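Local coordinates for protein 4-hydroxybenzoyl-CoA thioesterase (Staphylococcus aureus, PDB 6FDG) that probably hydrolyses acyl-CoA thioesters, with DHNA-CoA of the vitamin K2 pathway as its proposed substrate, at residues Y3-E9 against E72-T78; Y37-L41 against E147-G151; M48-I53 against I120-F126. All coordinates share one frame. Residue numbers count along the deposited sequence, not the author numbering.

Interaction 1 of 3, residues Y3-E9 against E72-T78; sequences YSITEIE and EKVKVKT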
loop_
_atom_site.group_PDB
_atom_site.type_symbol
_atom_site.label_atom_id
_atom_site.label_comp_id
_atom_site.label_asym_id
_atom_site.label_seq_id
_atom_site.Cartn_x
_atom_site.Cartn_y
_atom_site.Cartn_z
ATOM N N TYR A 3 -2.402 -12.996 -26.070
ATOM C CA TYR A 3 -1.837 -12.298 -24.923
ATOM C C TYR A 3 -1.798 -10.851 -25.072
ATOM O O TYR A 3 -1.881 -10.308 -26.217
ATOM C CB TYR A 3 -0.448 -12.809 -24.624
ATOM C CG TYR A 3 0.668 -12.470 -25.689
ATOM C CD1 TYR A 3 1.388 -11.348 -25.643
ATOM C CD2 TYR A 3 0.856 -13.313 -26.800
ATOM C CE1 TYR A 3 2.384 -10.983 -26.649
ATOM C CE2 TYR A 3 1.797 -13.003 -27.809
ATOM C CZ TYR A 3 2.467 -11.827 -27.694
ATOM O OH TYR A 3 3.487 -11.451 -28.629
ATOM N N SER A 4 -1.736 -10.047 -24.005
ATOM C CA SER A 4 -1.517 -8.647 -23.988
ATOM C C SER A 4 -0.093 -8.362 -23.412
ATOM O O SER A 4 0.472 -9.189 -22.697
ATOM C CB SER A 4 -2.587 -7.881 -23.205
ATOM O OG SER A 4 -2.600 -8.367 -21.883
ATOM N N ILE A 5 0.422 -7.158 -23.744
ATOM C CA ILE A 5 1.610 -6.603 -23.105
ATOM C C ILE A 5 1.292 -5.313 -22.513
ATOM O O ILE A 5 0.717 -4.404 -23.164
ATOM C CB ILE A 5 2.801 -6.389 -24.151
ATOM C CG1 ILE A 5 3.159 -7.707 -24.756
ATOM C CG2 ILE A 5 3.983 -5.656 -23.434
ATOM C CD1 ILE A 5 3.877 -8.658 -23.918
ATOM N N THR A 6 1.558 -5.165 -21.190
ATOM C CA THR A 6 1.332 -3.959 -20.478
ATOM C C THR A 6 2.618 -3.385 -19.969
ATOM O O THR A 6 3.378 -4.086 -19.252
ATOM C CB THR A 6 0.411 -4.246 -19.264
ATOM O OG1 THR A 6 -0.754 -4.960 -19.662
ATOM C CG2 THR A 6 0.021 -2.979 -18.516
ATOM N N GLU A 7 2.878 -2.108 -20.171
ATOM C CA GLU A 7 4.091 -1.469 -19.634
ATOM C C GLU A 7 3.718 -0.811 -18.301
ATOM O O GLU A 7 2.712 -0.098 -18.191
ATOM C CB GLU A 7 4.582 -0.396 -20.608
ATOM C CG GLU A 7 5.037 -0.997 -21.944
ATOM C CD GLU A 7 5.751 0.070 -22.804
ATOM O OE1 GLU A 7 6.849 0.500 -22.393
ATOM O OE2 GLU A 7 5.185 0.499 -23.835
ATOM N N ILE A 8 4.576 -1.023 -17.307
ATOM C CA ILE A 8 4.445 -0.449 -15.995
ATOM C C ILE A 8 5.779 0.195 -15.604
ATOM O O ILE A 8 6.825 -0.427 -15.744
ATOM C CB ILE A 8 4.036 -1.535 -14.961
ATOM C CG1 ILE A 8 2.703 -2.192 -15.382
ATOM C CG2 ILE A 8 4.038 -0.947 -13.545
ATOM C CD1 ILE A 8 2.234 -3.257 -14.399
ATOM N N GLU A 9 5.726 1.398 -15.099
ATOM C CA GLU A 9 6.952 2.047 -14.594
ATOM C C GLU A 9 6.916 1.965 -13.078
ATOM O O GLU A 9 5.977 2.451 -12.449
ATOM C CB GLU A 9 6.974 3.509 -15.039
ATOM C CG GLU A 9 8.201 4.236 -14.525
ATOM C CD GLU A 9 8.784 5.209 -15.524
ATOM O OE1 GLU A 9 8.023 5.972 -16.151
ATOM O OE2 GLU A 9 10.018 5.168 -15.732
ATOM N N GLU A 72 12.692 1.229 -12.821
ATOM C CA GLU A 72 12.586 0.225 -13.890
ATOM C C GLU A 72 11.325 0.365 -14.632
ATOM O O GLU A 72 10.227 0.475 -14.001
ATOM C CB GLU A 72 12.577 -1.202 -13.294
ATOM C CG GLU A 72 12.902 -2.378 -14.192
ATOM C CD GLU A 72 14.372 -2.779 -14.231
ATOM O OE1 GLU A 72 15.158 -2.362 -13.422
ATOM O OE2 GLU A 72 14.747 -3.518 -15.112
ATOM N N LYS A 73 11.340 0.234 -15.957
ATOM C CA LYS A 73 10.156 0.079 -16.808
ATOM C C LYS A 73 10.056 -1.362 -17.158
ATOM O O LYS A 73 11.020 -2.034 -17.663
ATOM C CB LYS A 73 10.414 0.826 -18.117
ATOM C CG LYS A 73 10.639 2.238 -17.727
ATOM C CD LYS A 73 10.976 3.159 -18.894
ATOM C CE LYS A 73 9.770 4.003 -19.244
ATOM N NZ LYS A 73 9.836 5.275 -18.493
ATOM N N VAL A 74 8.991 -2.038 -16.789
ATOM C CA VAL A 74 8.782 -3.456 -17.066
ATOM C C VAL A 74 7.659 -3.712 -18.060
ATOM O O VAL A 74 6.810 -2.813 -18.286
ATOM C CB VAL A 74 8.509 -4.238 -15.755
ATOM C CG1 VAL A 74 9.565 -4.099 -14.708
ATOM C CG2 VAL A 74 7.123 -3.913 -15.164
ATOM N N LYS A 75 7.642 -4.910 -18.653
ATOM C CA LYS A 75 6.564 -5.298 -19.528
ATOM C C LYS A 75 5.981 -6.550 -18.980
ATOM O O LYS A 75 6.655 -7.490 -18.577
ATOM C CB LYS A 75 7.093 -5.563 -20.952
ATOM C CG LYS A 75 7.636 -4.264 -21.604
ATOM C CD LYS A 75 8.275 -4.463 -22.975
ATOM C CE LYS A 75 8.954 -3.118 -23.306
ATOM N NZ LYS A 75 8.019 -1.933 -23.128
ATOM N N VAL A 76 4.642 -6.558 -18.835
ATOM C CA VAL A 76 3.878 -7.680 -18.283
ATOM C C VAL A 76 3.110 -8.366 -19.393
ATOM O O VAL A 76 2.315 -7.673 -20.030
ATOM C CB VAL A 76 2.943 -7.294 -17.126
ATOM C CG1 VAL A 76 2.363 -8.567 -16.571
ATOM C CG2 VAL A 76 3.662 -6.463 -16.099
ATOM N N LYS A 77 3.352 -9.607 -19.653
ATOM C CA LYS A 77 2.667 -10.442 -20.654
ATOM C C LYS A 77 1.579 -11.179 -19.887
ATOM O O LYS A 77 1.887 -11.880 -18.916
ATOM C CB LYS A 77 3.638 -11.395 -21.345
ATOM C CG LYS A 77 2.985 -12.311 -22.363
ATOM C CD LYS A 77 4.087 -13.161 -23.036
ATOM C CE LYS A 77 3.531 -13.995 -24.157
ATOM N NZ LYS A 77 4.645 -14.820 -24.773
ATOM N N THR A 78 0.321 -11.098 -20.335
ATOM C CA THR A 78 -0.869 -11.702 -19.723
ATOM C C THR A 78 -1.610 -12.557 -20.655
ATOM O O THR A 78 -1.844 -12.084 -21.792
ATOM C CB THR A 78 -1.780 -10.607 -19.206
ATOM O OG1 THR A 78 -1.119 -9.728 -18.339
ATOM C CG2 THR A 78 -2.983 -11.214 -18.438
HETATM O O HOH W 1 -0.548 -7.609 -20.127
#
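Two salt bridges tie the outer ends of side chains here: Glu7 OE1 lies 2.8 Å from Lys75 NZ, and Glu9 OE2 lies 2.8 Å from Lys73 NZ. Six backbone hydrogen bonds form the antiparallel ladder. They run both ways between Ser4 and Thr78, Thr6 and Val76, and Ile8 and Val74; the shortest is Val76 N to Thr6 O, 2.8 Å. The salt-bridged residues face each other in non-hydrogen-bonded pairs, on the same face as Ile5 and Lys77. Lys77 runs fully extended across the Tyr3 ring. Lys77 NZ sits 4.5 Å from the Tyr3 ring centroid, almost on the ring normal, as a cation-pi contact, and Lys77 CE adds a CH-pi contact. On the other face, water 1 bonds to Ser4 OG, Thr6 OG1, Thr78 OG1 and Val76 O. Thr6 OG1 also bonds to Asp36 of helix 26-41. Farther along, Ile8 CD1 packs at 3.9 Å from Val76 CG2. Helix 26-41 lies against this face, as expected of the central helix of a hotdog fold, with Trp29 and Ala33 on Ile8 and Val76. The strand pair is therefore two-sided: salt-bridged pairs, Ile5 and Lys77 on one face; serine, threonine, valine and isoleucine under the helix on the other.

Interaction 2 of 3, residues Y37-L41 against E147-G151; sequences YISKL and EIMDG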
loop_
_atom_site.group_PDB
_atom_site.type_symbol
_atom_site.label_atom_id
_atom_site.label_comp_id
_atom_site.label_asym_id
_atom_site.label_seq_id
_atom_site.Cartn_x
_atom_site.Cartn_y
_atom_site.Cartn_z
ATOM N N TYR A 37 -5.525 -6.426 -20.300
ATOM C CA TYR A 37 -5.932 -7.559 -21.150
ATOM C C TYR A 37 -7.419 -7.401 -21.439
ATOM O O TYR A 37 -7.880 -7.498 -22.596
ATOM C CB TYR A 37 -5.588 -8.897 -20.504
ATOM C CG TYR A 37 -6.055 -10.082 -21.233
ATOM C CD1 TYR A 37 -7.363 -10.564 -21.096
ATOM C CD2 TYR A 37 -5.199 -10.802 -22.093
ATOM C CE1 TYR A 37 -7.815 -11.680 -21.758
ATOM C CE2 TYR A 37 -5.615 -11.940 -22.765
ATOM C CZ TYR A 37 -6.916 -12.381 -22.625
ATOM O OH TYR A 37 -7.339 -13.545 -23.321
ATOM N N ILE A 38 -8.239 -7.252 -20.410
ATOM C CA ILE A 38 -9.670 -7.197 -20.603
ATOM C C ILE A 38 -9.999 -5.997 -21.493
ATOM O O ILE A 38 -10.942 -6.163 -22.368
ATOM C CB ILE A 38 -10.307 -7.106 -19.167
ATOM C CG1 ILE A 38 -10.115 -8.399 -18.397
ATOM C CG2 ILE A 38 -11.802 -6.639 -19.270
ATOM C CD1 ILE A 38 -10.529 -8.298 -16.934
ATOM N N SER A 39 -9.453 -4.867 -21.241
ATOM C CA SER A 39 -9.744 -3.731 -22.126
ATOM C C SER A 39 -9.400 -4.012 -23.576
ATOM O O SER A 39 -10.118 -3.765 -24.566
ATOM C CB SER A 39 -9.044 -2.522 -21.583
ATOM O OG SER A 39 -9.290 -1.299 -22.214
ATOM N N LYS A 40 -8.231 -4.548 -23.802
ATOM C CA LYS A 40 -7.781 -4.863 -25.180
ATOM C C LYS A 40 -8.630 -5.863 -25.809
ATOM O O LYS A 40 -8.800 -5.851 -27.094
ATOM C CB LYS A 40 -6.283 -5.219 -25.135
ATOM C CG LYS A 40 -5.411 -4.035 -24.891
ATOM C CD LYS A 40 -3.954 -4.307 -24.531
ATOM C CE LYS A 40 -3.110 -3.142 -24.599
ATOM N NZ LYS A 40 -1.739 -3.429 -24.127
ATOM N N LEU A 41 -9.258 -6.782 -25.139
ATOM C CA LEU A 41 -10.125 -7.780 -25.691
ATOM C C LEU A 41 -11.446 -7.100 -26.029
ATOM O O LEU A 41 -12.149 -7.724 -26.852
ATOM C CB LEU A 41 -10.326 -8.962 -24.711
ATOM C CG LEU A 41 -10.852 -10.199 -25.238
ATOM C CD1 LEU A 41 -9.971 -10.782 -26.363
ATOM C CD2 LEU A 41 -11.088 -11.141 -24.044
ATOM N N GLU A 147 -0.747 -11.011 -30.202
ATOM C CA GLU A 147 -0.822 -9.949 -29.236
ATOM C C GLU A 147 -2.000 -9.148 -29.478
ATOM O O GLU A 147 -2.107 -8.473 -30.597
ATOM C CB GLU A 147 0.387 -9.051 -29.213
ATOM C CG GLU A 147 0.462 -8.011 -28.103
ATOM C CD GLU A 147 1.401 -6.791 -28.182
ATOM O OE1 GLU A 147 2.184 -6.716 -29.099
ATOM O OE2 GLU A 147 1.315 -5.780 -27.409
ATOM N N ILE A 148 -2.969 -9.062 -28.573
ATOM C CA ILE A 148 -4.083 -8.151 -28.725
ATOM C C ILE A 148 -3.703 -6.805 -28.339
ATOM O O ILE A 148 -2.890 -6.543 -27.435
ATOM C CB ILE A 148 -5.330 -8.650 -27.935
ATOM C CG1 ILE A 148 -5.015 -8.814 -26.412
ATOM C CG2 ILE A 148 -5.826 -9.951 -28.583
ATOM C CD1 ILE A 148 -6.275 -9.107 -25.589
ATOM N N MET A 149 -4.276 -5.811 -29.026
ATOM C CA MET A 149 -4.037 -4.398 -28.757
ATOM C C MET A 149 -5.145 -3.537 -29.262
ATOM O O MET A 149 -5.975 -3.976 -30.030
ATOM C CB MET A 149 -2.724 -3.940 -29.253
ATOM C CG MET A 149 -2.702 -4.128 -30.687
ATOM S SD MET A 149 -1.119 -3.589 -31.514
ATOM C CE MET A 149 -0.359 -5.183 -31.679
ATOM N N ASP A 150 -5.194 -2.262 -28.775
ATOM C CA ASP A 150 -6.227 -1.356 -29.243
ATOM C C ASP A 150 -6.015 -1.001 -30.711
ATOM O O ASP A 150 -4.788 -0.941 -31.079
ATOM C CB ASP A 150 -6.199 -0.025 -28.409
ATOM C CG ASP A 150 -6.321 -0.318 -26.936
ATOM O OD1 ASP A 150 -7.404 -0.847 -26.590
ATOM O OD2 ASP A 150 -5.308 -0.200 -26.224
ATOM N N GLY A 151 -7.022 -0.866 -31.481
ATOM C CA GLY A 151 -6.861 -0.339 -32.786
ATOM C C GLY A 151 -6.622 -1.372 -33.826
ATOM O O GLY A 151 -6.463 -1.104 -35.004
HETATM O O HOH W 2 -7.577 -0.905 -24.125
HETATM O O HOH W 3 -0.851 -5.549 -25.869
#
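Apolar contacts centre on Ile148. Ile148 CD1 lies over one face of the Tyr37 ring, 4.2 Å from the ring centroid, in a CH-pi contact. The same Ile148 CD1 is 4.1 Å from Leu41 CD1 and 3.9 Å from Lys40 CB. One methyl group thus fits against residues 37-41 of the helix, where Leu41 N hydrogen-bonds to Tyr37 O. The extended Lys40 side chain crosses the other segment, with Lys40 CG 4.1 Å from Met149 CA. Polar links between the segments pass through water. Water 3 accepts from Lys40 NZ at 2.9 Å and lies 2.7 Å from Glu147 OE2 and 2.8 Å from Ile148 O. Lys40 NZ also forms a salt bridge with Asp36, one turn back. Water 2 bonds to Ser39 OG at 2.6 Å and donates to Asp150 OD1 at 2.5 Å. The contact joins the C-terminal tail to the C-terminal part of helix 26-41, the central helix of the hotdog fold. Ile148 also touches Ile2 of strand 2-9, while Tyr37 and Leu41 pack on helix 127-141.

Interaction 3 of 3, residues M48-I53 against I120-F126; sequences MEKQGI and IRLDRYF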
loop_
_atom_site.group_PDB
_atom_site.type_symbol
_atom_site.label_atom_id
_atom_site.label_comp_id
_atom_site.label_asym_id
_atom_site.label_seq_id
_atom_site.Cartn_x
_atom_site.Cartn_y
_atom_site.Cartn_z
ATOM N N MET A 48 -18.653 -3.924 -15.798
ATOM C CA MET A 48 -19.111 -5.063 -15.060
ATOM C C MET A 48 -19.559 -4.676 -13.662
ATOM O O MET A 48 -20.640 -5.071 -13.134
ATOM C CB MET A 48 -17.974 -6.130 -15.018
ATOM C CG MET A 48 -18.299 -7.282 -14.138
ATOM S SD MET A 48 -17.055 -8.604 -14.155
ATOM C CE MET A 48 -17.495 -9.448 -15.647
ATOM N N GLU A 49 -18.801 -3.799 -12.971
ATOM C CA GLU A 49 -19.137 -3.387 -11.620
ATOM C C GLU A 49 -20.425 -2.523 -11.600
ATOM O O GLU A 49 -21.175 -2.602 -10.647
ATOM C CB GLU A 49 -17.955 -2.668 -10.925
ATOM C CG GLU A 49 -16.796 -3.607 -10.620
ATOM C CD GLU A 49 -15.961 -3.213 -9.387
ATOM O OE1 GLU A 49 -15.944 -2.006 -9.097
ATOM O OE2 GLU A 49 -15.385 -4.082 -8.751
ATOM N N LYS A 50 -20.646 -1.813 -12.693
ATOM C CA LYS A 50 -21.888 -0.996 -12.789
ATOM C C LYS A 50 -23.094 -1.859 -12.798
ATOM O O LYS A 50 -24.166 -1.405 -12.392
ATOM C CB LYS A 50 -21.853 -0.055 -13.950
ATOM C CG LYS A 50 -20.793 1.021 -13.930
ATOM C CD LYS A 50 -21.032 2.322 -13.182
ATOM C CE LYS A 50 -20.302 3.498 -13.865
ATOM N NZ LYS A 50 -20.162 4.689 -12.968
ATOM N N GLN A 51 -22.996 -3.121 -13.201
ATOM C CA GLN A 51 -24.095 -4.102 -13.165
ATOM C C GLN A 51 -24.222 -4.814 -11.816
ATOM O O GLN A 51 -24.974 -5.760 -11.671
ATOM C CB GLN A 51 -23.943 -5.126 -14.315
ATOM C CG GLN A 51 -23.926 -4.602 -15.698
ATOM C CD GLN A 51 -25.230 -3.968 -16.012
ATOM O OE1 GLN A 51 -26.300 -4.541 -15.804
ATOM N NE2 GLN A 51 -25.147 -2.754 -16.325
ATOM N N GLY A 52 -23.459 -4.429 -10.783
ATOM C CA GLY A 52 -23.518 -5.073 -9.531
ATOM C C GLY A 52 -22.801 -6.423 -9.392
ATOM O O GLY A 52 -23.087 -7.176 -8.559
ATOM N N ILE A 53 -21.813 -6.606 -10.290
ATOM C CA ILE A 53 -21.007 -7.832 -10.287
ATOM C C ILE A 53 -19.542 -7.437 -10.025
ATOM O O ILE A 53 -19.103 -6.506 -10.581
ATOM C CB ILE A 53 -21.145 -8.583 -11.616
ATOM C CG1 ILE A 53 -22.623 -9.016 -11.889
ATOM C CG2 ILE A 53 -20.259 -9.864 -11.655
ATOM C CD1 ILE A 53 -23.175 -9.892 -10.831
ATOM N N ILE A 120 -21.623 -16.252 -9.718
ATOM C CA ILE A 120 -22.457 -16.294 -10.917
ATOM C C ILE A 120 -21.704 -16.847 -12.073
ATOM O O ILE A 120 -20.450 -16.900 -12.117
ATOM C CB ILE A 120 -22.998 -14.910 -11.307
ATOM C CG1 ILE A 120 -21.916 -13.781 -11.490
ATOM C CG2 ILE A 120 -23.958 -14.408 -10.275
ATOM C CD1 ILE A 120 -21.585 -13.562 -12.907
ATOM N N ARG A 121 -22.422 -17.234 -13.099
ATOM C CA ARG A 121 -21.910 -17.743 -14.355
ATOM C C ARG A 121 -21.752 -16.587 -15.312
ATOM O O ARG A 121 -22.698 -15.822 -15.633
ATOM C CB ARG A 121 -22.865 -18.767 -15.022
ATOM C CG ARG A 121 -22.841 -20.114 -14.424
ATOM C CD ARG A 121 -24.019 -20.915 -14.762
ATOM N NE ARG A 121 -24.143 -20.985 -16.179
ATOM C CZ ARG A 121 -25.045 -21.788 -16.759
ATOM N NH1 ARG A 121 -25.810 -22.539 -16.008
ATOM N NH2 ARG A 121 -25.119 -21.835 -18.064
ATOM N N LEU A 122 -20.570 -16.431 -15.967
ATOM C CA LEU A 122 -20.342 -15.323 -16.887
ATOM C C LEU A 122 -21.291 -15.346 -18.075
ATOM O O LEU A 122 -21.686 -14.226 -18.477
ATOM C CB LEU A 122 -18.845 -15.286 -17.412
ATOM C CG LEU A 122 -18.382 -14.051 -18.121
ATOM C CD1 LEU A 122 -18.299 -12.875 -17.215
ATOM C CD2 LEU A 122 -17.002 -14.280 -18.725
ATOM N N ASP A 123 -21.638 -16.529 -18.589
ATOM C CA ASP A 123 -22.518 -16.596 -19.771
ATOM C C ASP A 123 -23.940 -16.038 -19.429
ATOM O O ASP A 123 -24.591 -15.505 -20.366
ATOM C CB ASP A 123 -22.597 -17.994 -20.330
ATOM C CG ASP A 123 -23.121 -19.020 -19.391
ATOM O OD1 ASP A 123 -22.875 -19.047 -18.193
ATOM O OD2 ASP A 123 -23.739 -20.012 -19.904
ATOM N N ARG A 124 -24.358 -16.132 -18.192
ATOM C CA ARG A 124 -25.763 -15.652 -17.914
ATOM C C ARG A 124 -25.778 -14.212 -17.736
ATOM O O ARG A 124 -26.781 -13.581 -18.073
ATOM C CB ARG A 124 -26.150 -16.249 -16.620
ATOM C CG ARG A 124 -26.393 -17.669 -16.695
ATOM C CD ARG A 124 -27.067 -18.099 -15.405
ATOM N NE ARG A 124 -27.761 -19.376 -15.557
ATOM C CZ ARG A 124 -28.217 -20.114 -14.526
ATOM N NH1 ARG A 124 -28.892 -21.204 -14.783
ATOM N NH2 ARG A 124 -28.031 -19.728 -13.268
ATOM N N TYR A 125 -24.752 -13.534 -17.163
ATOM C CA TYR A 125 -24.786 -12.150 -16.893
ATOM C C TYR A 125 -24.133 -11.253 -17.970
ATOM O O TYR A 125 -24.391 -10.100 -18.187
ATOM C CB TYR A 125 -24.199 -11.891 -15.509
ATOM C CG TYR A 125 -25.097 -12.396 -14.397
ATOM C CD1 TYR A 125 -25.196 -13.673 -14.100
ATOM C CD2 TYR A 125 -25.859 -11.483 -13.708
ATOM C CE1 TYR A 125 -26.060 -14.167 -13.119
ATOM C CE2 TYR A 125 -26.694 -11.971 -12.703
ATOM C CZ TYR A 125 -26.798 -13.311 -12.498
ATOM O OH TYR A 125 -27.644 -13.805 -11.463
ATOM N N PHE A 126 -23.070 -11.824 -18.621
ATOM C CA PHE A 126 -22.313 -11.158 -19.637
ATOM C C PHE A 126 -22.063 -11.994 -20.841
ATOM O O PHE A 126 -20.914 -12.511 -21.097
ATOM C CB PHE A 126 -20.921 -10.641 -19.033
ATOM C CG PHE A 126 -21.076 -9.818 -17.868
ATOM C CD1 PHE A 126 -21.241 -8.484 -18.113
ATOM C CD2 PHE A 126 -21.161 -10.298 -16.609
ATOM C CE1 PHE A 126 -21.442 -7.544 -17.101
ATOM C CE2 PHE A 126 -21.379 -9.370 -15.552
ATOM C CZ PHE A 126 -21.556 -8.014 -15.800
#
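This contact joins two parts of the hotdog fold: helix 45-50 with the turn after it, and the short helix 122-125 with Phe126 at its junction to helix 127-141. The main bump is the Phe126 ring. It enters a hollow made by Met48, Gln51 and Ile53. Met48 covers one face of the ring: Met48 CE is 4.0 Å from the Phe126 ring centroid, a CH-pi contact within a Met-aromatic pair. Ile53 CG1 meets the edge of the ring, 3.9 Å from Phe126 CE2. Gln51 CB closes the hollow near the tip, 4.0 Å from Phe126 CZ. Ile53 is a bump in turn. It fits between Ile120, Tyr125 and Phe126, with Ile53 CG2 4.1 Å from Ile120 CD1. Gly52 has positive phi, and a side chain there would clash with the carbonyl of Gln51. This turn brings the chain round from Met48 to Ile53, so that both reach the Phe126 ring. Trp129 of helix 127-141 borders the cluster and touches Met48, Leu122 and Phe126. On the far side of helix 45-50, Glu49 forms a salt bridge with Lys17 of the third subunit. The methyl over the Phe126 ring also meets Leu122, with Met48 CE 3.9 Å from Leu122 CD1.

Interactions 1 and 2 touch; their centres are 13 Å apart. Strand 2-9 connects them: Tyr3 O probably accepts a hydrogen bond from Ile148 N at 2.9 Å, and Tyr37 packs on Ser4. Interaction 3 is separate, its centre about 27 Å from that of interaction 1, across the chain's centre, and about 20 Å from that of interaction 2. Along the chain, 3-9 and 37-41 come first, then 48-53, 72-78, 120-126 and 147-151. Interaction 3 is nested within the loop closed by interaction 2, while interaction 1 crosses both. Helix 127-141 borders interactions 2 and 3. Interactions 1 and 2 join N-terminal strand, central helix and C-terminal tail; interaction 3 ties segment 48-53 to the 120-126 connection.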